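Local coordinates for hypothetical protein (PDB 2HKV) that binds a nickel ion within a DinB-like helical bundle and is of unknown biochemical function, at residues V48-R59 against L82-Y93. Numbering follows the deposited sequence.
With NI (nickel (II) ion), chain B.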
ATOM      1  N   VAL A  48       5.513  11.162 -10.895  1.00 32.47           N
ATOM      2  CA  VAL A  48       4.355  11.814 -11.490  1.00 37.23           C
ATOM      3  C   VAL A  48       3.046  11.009 -11.228  1.00 37.24           C
ATOM      4  O   VAL A  48       1.993  11.597 -10.960  1.00 36.74           O
ATOM      5  CB  VAL A  48       4.542  12.026 -13.024  1.00 40.95           C
ATOM      6  CG1 VAL A  48       3.273  12.606 -13.666  1.00 47.86           C
ATOM      7  CG2 VAL A  48       5.766  12.920 -13.303  1.00 39.89           C
ATOM      8  N   HIS A  49       3.117   9.689 -11.360  1.00 35.16           N
ATOM      9  CA  HIS A  49       1.936   8.809 -11.153  1.00 34.17           C
ATOM     10  C   HIS A  49       1.482   8.990  -9.701  1.00 35.17           C
ATOM     11  O   HIS A  49       0.298   9.187  -9.435  1.00 37.32           O
ATOM     12  CB  HIS A  49       2.317   7.357 -11.503  1.00 33.57           C
ATOM     13  CG  HIS A  49       1.226   6.318 -11.322  1.00 35.20           C
ATOM     14  ND1 HIS A  49      -0.008   6.410 -11.907  1.00 41.43           N
ATOM     15  CD2 HIS A  49       1.251   5.103 -10.702  1.00 42.38           C
ATOM     16  CE1 HIS A  49      -0.711   5.316 -11.640  1.00 45.92           C
ATOM     17  NE2 HIS A  49       0.006   4.518 -10.860  1.00 35.03           N
ATOM     18  N   LEU A  50       2.431   8.958  -8.758  1.00 34.56           N
ATOM     19  CA  LEU A  50       2.116   9.227  -7.335  1.00 35.13           C
ATOM     20  C   LEU A  50       1.455  10.616  -7.098  1.00 36.19           C
ATOM     21  O   LEU A  50       0.470  10.761  -6.335  1.00 34.24           O
ATOM     22  CB  LEU A  50       3.383   9.128  -6.511  1.00 37.72           C
ATOM     23  CG  LEU A  50       3.804   7.789  -5.927  1.00 41.51           C
ATOM     24  CD1 LEU A  50       5.337   7.847  -5.562  1.00 39.13           C
ATOM     25  CD2 LEU A  50       2.904   7.430  -4.706  1.00 36.44           C
ATOM     26  N   ALA A  51       2.004  11.624  -7.755  1.00 36.43           N
ATOM     27  CA  ALA A  51       1.514  12.994  -7.631  1.00 35.28           C
ATOM     28  C   ALA A  51       0.049  13.135  -8.077  1.00 37.49           C
ATOM     29  O   ALA A  51      -0.680  13.945  -7.504  1.00 40.14           O
ATOM     30  CB  ALA A  51       2.410  13.964  -8.449  1.00 34.13           C
ATOM     31  N   VAL A  52      -0.373  12.390  -9.111  1.00 38.26           N
ATOM     32  CA  VAL A  52      -1.721  12.540  -9.663  1.00 35.77           C
ATOM     33  C   VAL A  52      -2.718  11.449  -9.247  1.00 35.69           C
ATOM     34  O   VAL A  52      -3.944  11.641  -9.389  1.00 32.58           O
ATOM     35  CB  VAL A  52      -1.728  12.645 -11.204  1.00 36.63           C
ATOM     36  CG1 VAL A  52      -0.762  13.704 -11.677  1.00 37.26           C
ATOM     37  CG2 VAL A  52      -1.393  11.288 -11.823  1.00 36.74           C
ATOM     38  N   LEU A  53      -2.267  10.331  -8.684  1.00 34.47           N
ATOM     39  CA  LEU A  53      -3.189   9.216  -8.656  1.00 34.73           C
ATOM     40  C   LEU A  53      -4.404   9.396  -7.724  1.00 36.27           C
ATOM     41  O   LEU A  53      -5.447   8.755  -7.932  1.00 34.86           O
ATOM     42  CB  LEU A  53      -2.475   7.885  -8.399  1.00 40.40           C
ATOM     43  CG  LEU A  53      -1.837   7.562  -7.041  1.00 35.56           C
ATOM     44  CD1 LEU A  53      -2.860   7.173  -5.870  1.00 34.19           C
ATOM     45  CD2 LEU A  53      -0.842   6.400  -7.295  1.00 35.30           C
ATOM     46  N   LEU A  54      -4.265  10.194  -6.663  1.00 34.97           N
ATOM     47  CA  LEU A  54      -5.392  10.320  -5.714  1.00 35.40           C
ATOM     48  C   LEU A  54      -6.565  10.976  -6.421  1.00 35.59           C
ATOM     49  O   LEU A  54      -7.708  10.653  -6.123  1.00 38.47           O
ATOM     50  CB  LEU A  54      -5.015  11.079  -4.443  1.00 31.78           C
ATOM     51  CG  LEU A  54      -4.117  10.404  -3.405  1.00 38.54           C
ATOM     52  CD1 LEU A  54      -3.859  11.399  -2.254  1.00 35.18           C
ATOM     53  CD2 LEU A  54      -4.736   9.102  -2.880  1.00 32.61           C
ATOM     54  N   GLU A  55      -6.290  11.856  -7.385  1.00 33.84           N
ATOM     55  CA  GLU A  55      -7.352  12.527  -8.157  1.00 34.22           C
ATOM     56  C   GLU A  55      -7.772  11.659  -9.336  1.00 32.62           C
ATOM     57  O   GLU A  55      -8.961  11.466  -9.573  1.00 35.61           O
ATOM     58  CB  GLU A  55      -6.867  13.914  -8.570  1.00 32.77           C
ATOM     59  CG  GLU A  55      -7.742  14.661  -9.513  1.00 36.51           C
ATOM     60  CD  GLU A  55      -7.318  16.106  -9.731  1.00 39.65           C
ATOM     61  OE1 GLU A  55      -6.435  16.635  -9.003  1.00 40.14           O
ATOM     62  OE2 GLU A  55      -7.879  16.731 -10.664  1.00 33.74           O
ATOM     63  N   ALA A  56      -6.791  11.097 -10.049  1.00 32.25           N
ATOM     64  CA  ALA A  56      -7.022  10.227 -11.196  1.00 35.38           C
ATOM     65  C   ALA A  56      -7.977   9.124 -10.810  1.00 34.59           C
ATOM     66  O   ALA A  56      -8.995   8.910 -11.467  1.00 34.91           O
ATOM     67  CB  ALA A  56      -5.653   9.636 -11.791  1.00 31.08           C
ATOM     68  N   ASP A  57      -7.690   8.429  -9.711  1.00 35.03           N
ATOM     69  CA  ASP A  57      -8.529   7.302  -9.374  1.00 34.36           C
ATOM     70  C   ASP A  57      -9.947   7.734  -9.082  1.00 33.54           C
ATOM     71  O   ASP A  57     -10.877   7.005  -9.388  1.00 34.42           O
ATOM     72  CB  ASP A  57      -7.968   6.509  -8.182  1.00 35.61           C
ATOM     73  CG  ASP A  57      -6.697   5.706  -8.529  1.00 38.12           C
ATOM     74  OD1 ASP A  57      -6.049   5.889  -9.621  1.00 36.41           O
ATOM     75  OD2 ASP A  57      -6.281   4.870  -7.675  1.00 43.11           O
ATOM     76  N   LEU A  58     -10.133   8.885  -8.461  1.00 34.46           N
ATOM     77  CA  LEU A  58     -11.478   9.300  -8.101  1.00 34.72           C
ATOM     78  C   LEU A  58     -12.240   9.808  -9.308  1.00 36.13           C
ATOM     79  O   LEU A  58     -13.447   9.642  -9.359  1.00 31.56           O
ATOM     80  CB  LEU A  58     -11.459  10.334  -6.960  1.00 35.74           C
ATOM     81  CG  LEU A  58     -11.040   9.770  -5.578  1.00 39.62           C
ATOM     82  CD1 LEU A  58     -11.209  10.828  -4.536  1.00 33.66           C
ATOM     83  CD2 LEU A  58     -11.826   8.558  -5.206  1.00 43.97           C
ATOM     84  N   ARG A  59     -11.536  10.390 -10.273  1.00 36.06           N
ATOM     85  CA  ARG A  59     -12.131  10.761 -11.557  1.00 34.34           C
ATOM     86  C   ARG A  59     -12.579   9.532 -12.336  1.00 34.08           C
ATOM     87  O   ARG A  59     -13.706   9.503 -12.895  1.00 34.68           O
ATOM     88  CB  ARG A  59     -11.118  11.573 -12.377  1.00 35.34           C
ATOM     89  CG  ARG A  59     -10.906  12.983 -11.854  1.00 39.71           C
ATOM     90  CD  ARG A  59     -10.103  13.924 -12.773  1.00 39.67           C
ATOM     91  NE  ARG A  59     -10.045  15.248 -12.152  1.00 40.80           N
ATOM     92  CZ  ARG A  59     -10.889  16.245 -12.388  1.00 49.45           C
ATOM     93  NH1 ARG A  59     -11.844  16.133 -13.293  1.00 44.79           N
ATOM     94  NH2 ARG A  59     -10.765  17.381 -11.714  1.00 53.60           N
ATOM     95  N   LEU A  82       6.058  18.885  -8.897  1.00 43.24           N
ATOM     96  CA  LEU A  82       5.576  17.599  -8.375  1.00 41.15           C
ATOM     97  C   LEU A  82       4.940  17.732  -7.025  1.00 38.96           C
ATOM     98  O   LEU A  82       3.850  17.200  -6.809  1.00 39.63           O
ATOM     99  CB  LEU A  82       6.692  16.544  -8.350  1.00 36.03           C
ATOM    100  CG  LEU A  82       6.910  15.855  -9.691  1.00 39.04           C
ATOM    101  CD1 LEU A  82       8.121  14.973  -9.620  1.00 37.69           C
ATOM    102  CD2 LEU A  82       5.672  15.034 -10.044  1.00 40.37           C
ATOM    103  N   VAL A  83       5.588  18.425  -6.097  1.00 42.19           N
ATOM    104  CA  VAL A  83       4.993  18.566  -4.765  1.00 39.77           C
ATOM    105  C   VAL A  83       3.684  19.329  -4.864  1.00 40.15           C
ATOM    106  O   VAL A  83       2.684  18.930  -4.262  1.00 41.14           O
ATOM    107  CB  VAL A  83       5.939  19.217  -3.742  1.00 41.70           C
ATOM    108  CG1 VAL A  83       5.174  19.547  -2.442  1.00 41.26           C
ATOM    109  CG2 VAL A  83       7.095  18.286  -3.457  1.00 46.44           C
ATOM    110  N   ASP A  84       3.690  20.431  -5.603  1.00 41.05           N
ATOM    111  CA  ASP A  84       2.490  21.241  -5.799  1.00 40.96           C
ATOM    112  C   ASP A  84       1.367  20.390  -6.333  1.00 37.58           C
ATOM    113  O   ASP A  84       0.223  20.549  -5.921  1.00 33.78           O
ATOM    114  CB  ASP A  84       2.745  22.387  -6.778  1.00 42.60           C
ATOM    115  CG  ASP A  84       3.551  23.531  -6.163  1.00 56.71           C
ATOM    116  OD1 ASP A  84       3.775  23.518  -4.920  1.00 72.04           O
ATOM    117  OD2 ASP A  84       3.952  24.451  -6.928  1.00 64.36           O
ATOM    118  N   ARG A  85       1.707  19.482  -7.245  1.00 36.15           N
ATOM    119  CA  ARG A  85       0.732  18.587  -7.857  1.00 37.48           C
ATOM    120  C   ARG A  85       0.169  17.547  -6.904  1.00 35.35           C
ATOM    121  O   ARG A  85      -1.018  17.336  -6.867  1.00 37.81           O
ATOM    122  CB  ARG A  85       1.334  17.900  -9.117  1.00 38.47           C
ATOM    123  CG  ARG A  85       0.287  17.225 -10.003  1.00 36.94           C
ATOM    124  CD  ARG A  85      -0.850  18.213 -10.219  1.00 46.88           C
ATOM    125  NE  ARG A  85      -1.902  17.770 -11.105  1.00 45.20           N
ATOM    126  CZ  ARG A  85      -3.057  17.231 -10.726  1.00 57.24           C
ATOM    127  NH1 ARG A  85      -3.379  17.042  -9.424  1.00 41.14           N
ATOM    128  NH2 ARG A  85      -3.911  16.873 -11.694  1.00 56.31           N
ATOM    129  N   LEU A  86       1.033  16.903  -6.138  1.00 33.44           N
ATOM    130  CA  LEU A  86       0.617  16.020  -5.058  1.00 36.00           C
ATOM    131  C   LEU A  86      -0.380  16.735  -4.080  1.00 34.73           C
ATOM    132  O   LEU A  86      -1.433  16.181  -3.651  1.00 33.71           O
ATOM    133  CB  LEU A  86       1.875  15.539  -4.327  1.00 34.72           C
ATOM    134  CG  LEU A  86       1.720  14.638  -3.088  1.00 37.85           C
ATOM    135  CD1 LEU A  86       0.873  13.382  -3.393  1.00 38.40           C
ATOM    136  CD2 LEU A  86       3.138  14.299  -2.565  1.00 36.98           C
ATOM    137  N   ASP A  87      -0.050  17.964  -3.724  1.00 36.50           N
ATOM    138  CA  ASP A  87      -0.871  18.727  -2.808  1.00 37.49           C
ATOM    139  C   ASP A  87      -2.270  18.967  -3.356  1.00 36.33           C
ATOM    140  O   ASP A  87      -3.273  18.903  -2.619  1.00 36.19           O
ATOM    141  CB  ASP A  87      -0.202  20.068  -2.479  1.00 39.90           C
ATOM    142  CG  ASP A  87       1.056  19.923  -1.580  1.00 51.15           C
ATOM    143  OD1 ASP A  87       1.466  18.788  -1.239  1.00 53.43           O
ATOM    144  OD2 ASP A  87       1.654  20.970  -1.213  1.00 67.22           O
ATOM    145  N   GLN A  88      -2.323  19.300  -4.639  1.00 35.59           N
ATOM    146  CA  GLN A  88      -3.576  19.470  -5.343  1.00 35.58           C
ATOM    147  C   GLN A  88      -4.413  18.203  -5.358  1.00 34.02           C
ATOM    148  O   GLN A  88      -5.615  18.249  -5.095  1.00 31.65           O
ATOM    149  CB  GLN A  88      -3.263  19.881  -6.766  1.00 36.20           C
ATOM    150  CG  GLN A  88      -4.432  20.071  -7.660  1.00 43.33           C
ATOM    151  CD  GLN A  88      -4.006  20.627  -9.040  1.00 41.25           C
ATOM    152  OE1 GLN A  88      -3.060  21.443  -9.153  1.00 40.64           O
ATOM    153  NE2 GLN A  88      -4.694  20.170 -10.093  1.00 43.73           N
ATOM    154  N   SER A  89      -3.770  17.065  -5.664  1.00 35.68           N
ATOM    155  CA  SER A  89      -4.436  15.756  -5.638  1.00 34.25           C
ATOM    156  C   SER A  89      -4.955  15.409  -4.235  1.00 32.96           C
ATOM    157  O   SER A  89      -6.056  14.914  -4.076  1.00 35.68           O
ATOM    158  CB  SER A  89      -3.491  14.653  -6.150  1.00 32.47           C
ATOM    159  OG  SER A  89      -3.077  14.979  -7.463  1.00 39.49           O
ATOM    160  N   TRP A  90      -4.156  15.697  -3.229  1.00 31.58           N
ATOM    161  CA  TRP A  90      -4.542  15.412  -1.835  1.00 33.96           C
ATOM    162  C   TRP A  90      -5.771  16.264  -1.437  1.00 33.22           C
ATOM    163  O   TRP A  90      -6.658  15.799  -0.733  1.00 34.31           O
ATOM    164  CB  TRP A  90      -3.326  15.654  -0.935  1.00 33.77           C
ATOM    165  CG  TRP A  90      -3.524  15.675   0.497  1.00 32.97           C
ATOM    166  CD1 TRP A  90      -3.004  16.599   1.331  1.00 37.93           C
ATOM    167  CD2 TRP A  90      -4.237  14.739   1.321  1.00 32.61           C
ATOM    168  NE1 TRP A  90      -3.344  16.325   2.617  1.00 43.18           N
ATOM    169  CE2 TRP A  90      -4.118  15.196   2.646  1.00 41.44           C
ATOM    170  CE3 TRP A  90      -4.994  13.581   1.078  1.00 37.48           C
ATOM    171  CZ2 TRP A  90      -4.702  14.535   3.727  1.00 38.48           C
ATOM    172  CZ3 TRP A  90      -5.583  12.917   2.172  1.00 32.82           C
ATOM    173  CH2 TRP A  90      -5.436  13.418   3.477  1.00 38.05           C
ATOM    174  N   GLN A  91      -5.819  17.507  -1.907  1.00 33.74           N
ATOM    175  CA  GLN A  91      -6.968  18.381  -1.633  1.00 36.59           C
ATOM    176  C   GLN A  91      -8.231  17.847  -2.301  1.00 35.78           C
ATOM    177  O   GLN A  91      -9.324  17.875  -1.732  1.00 34.34           O
ATOM    178  CB  GLN A  91      -6.687  19.807  -2.121  1.00 37.84           C
ATOM    179  CG  GLN A  91      -7.739  20.800  -1.669  1.00 47.26           C
ATOM    180  CD  GLN A  91      -7.834  20.846  -0.150  1.00 53.35           C
ATOM    181  OE1 GLN A  91      -6.837  21.110   0.537  1.00 54.28           O
ATOM    182  NE2 GLN A  91      -9.023  20.547   0.380  1.00 38.31           N
ATOM    183  N   TYR A  92      -8.077  17.348  -3.524  1.00 35.29           N
ATOM    184  CA  TYR A  92      -9.191  16.822  -4.276  1.00 36.69           C
ATOM    185  C   TYR A  92      -9.757  15.624  -3.522  1.00 35.73           C
ATOM    186  O   TYR A  92     -10.999  15.497  -3.354  1.00 35.81           O
ATOM    187  CB  TYR A  92      -8.708  16.379  -5.655  1.00 36.85           C
ATOM    188  CG  TYR A  92      -9.798  15.960  -6.601  1.00 38.77           C
ATOM    189  CD1 TYR A  92     -10.328  14.681  -6.538  1.00 40.83           C
ATOM    190  CD2 TYR A  92     -10.311  16.843  -7.545  1.00 39.74           C
ATOM    191  CE1 TYR A  92     -11.327  14.266  -7.392  1.00 43.96           C
ATOM    192  CE2 TYR A  92     -11.308  16.431  -8.432  1.00 42.44           C
ATOM    193  CZ  TYR A  92     -11.814  15.136  -8.337  1.00 42.15           C
ATOM    194  OH  TYR A  92     -12.805  14.709  -9.177  1.00 49.25           O
ATOM    195  N   TYR A  93      -8.841  14.758  -3.102  1.00 36.32           N
ATOM    196  CA  TYR A  93      -9.200  13.567  -2.344  1.00 34.80           C
ATOM    197  C   TYR A  93      -9.931  13.956  -1.038  1.00 35.32           C
ATOM    198  O   TYR A  93     -10.947  13.369  -0.690  1.00 36.14           O
ATOM    199  CB  TYR A  93      -7.962  12.725  -2.063  1.00 34.65           C
ATOM    200  CG  TYR A  93      -8.226  11.381  -1.331  1.00 33.61           C
ATOM    201  CD1 TYR A  93      -8.217  11.302   0.063  1.00 32.06           C
ATOM    202  CD2 TYR A  93      -8.470  10.208  -2.048  1.00 33.63           C
ATOM    203  CE1 TYR A  93      -8.428  10.099   0.713  1.00 34.29           C
ATOM    204  CE2 TYR A  93      -8.691   8.991  -1.397  1.00 34.71           C
ATOM    205  CZ  TYR A  93      -8.684   8.949  -0.014  1.00 33.08           C
ATOM    206  OH  TYR A  93      -8.925   7.764   0.631  1.00 35.72           O
TER
HETATM  207 NI    NI B 149      -0.485   2.640 -10.397  1.00 30.62          NI
HETATM  208  O   HOH W   1      -7.493  19.277  -8.832  1.00 53.66           O
HETATM  209  O   HOH W   2       0.826   1.867 -12.059  1.00 30.69           O
HETATM  210  O   HOH W   3      -1.992   2.492 -11.817  1.00 31.86           O
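Over one face of the Tyr92 ring runs the side chain of Glu55, its CG 3.8 Å from the ring centroid in a CH-pi contact and its carboxylate plane stacked parallel to the ring, within 1°. At the ring's edge sits Leu58 CB, while Arg59 NH2 approaches CE2 obliquely; Tyr92 OH in turn lies over the centre of the Arg59 guanidinium. The other guanidinium, that of Arg85, has Val52 CG1 over one face and Gln88 NE2 over the opposite one, with Glu55 OE1 near its edge.

Glu55 forms salt bridges with both arginines. Arg85 NH1 meets OE1 at 3.1 Å from above the carboxylate plane, and Arg59 grips OE2 side-on with NE and NH2, NE at 3.0 Å on the oxygen's anti lone pair. The extended Glu55 chain, with CG anti to the backbone N (chi1 172°), carries the acid across the groove as a knob among Arg85, Gln88, Ser89 and Tyr92. Water 1 links OE1 to Gln88 NE2.

These are two neighbouring, nearly parallel helices of the DinB-like bundle, their axes 7.4 Å apart at closest approach and crossing at 21°. His49, on the side of its helix facing away from helix 82-98, binds nickel with His124 and His128.

Ser89 enters the hole formed by Ala51, Val52, Leu54 and Glu55: its OG donates to Ala51 O at 2.6 Å, in the carbonyl plane. Toward one end Leu82 CD2 fits against Ala51 CB; toward the other, Leu58 CD1 touches Tyr93 CD2 at 3.8 Å, and the Tyr93 hydroxyl is hydrogen-bonded to Leu118 O.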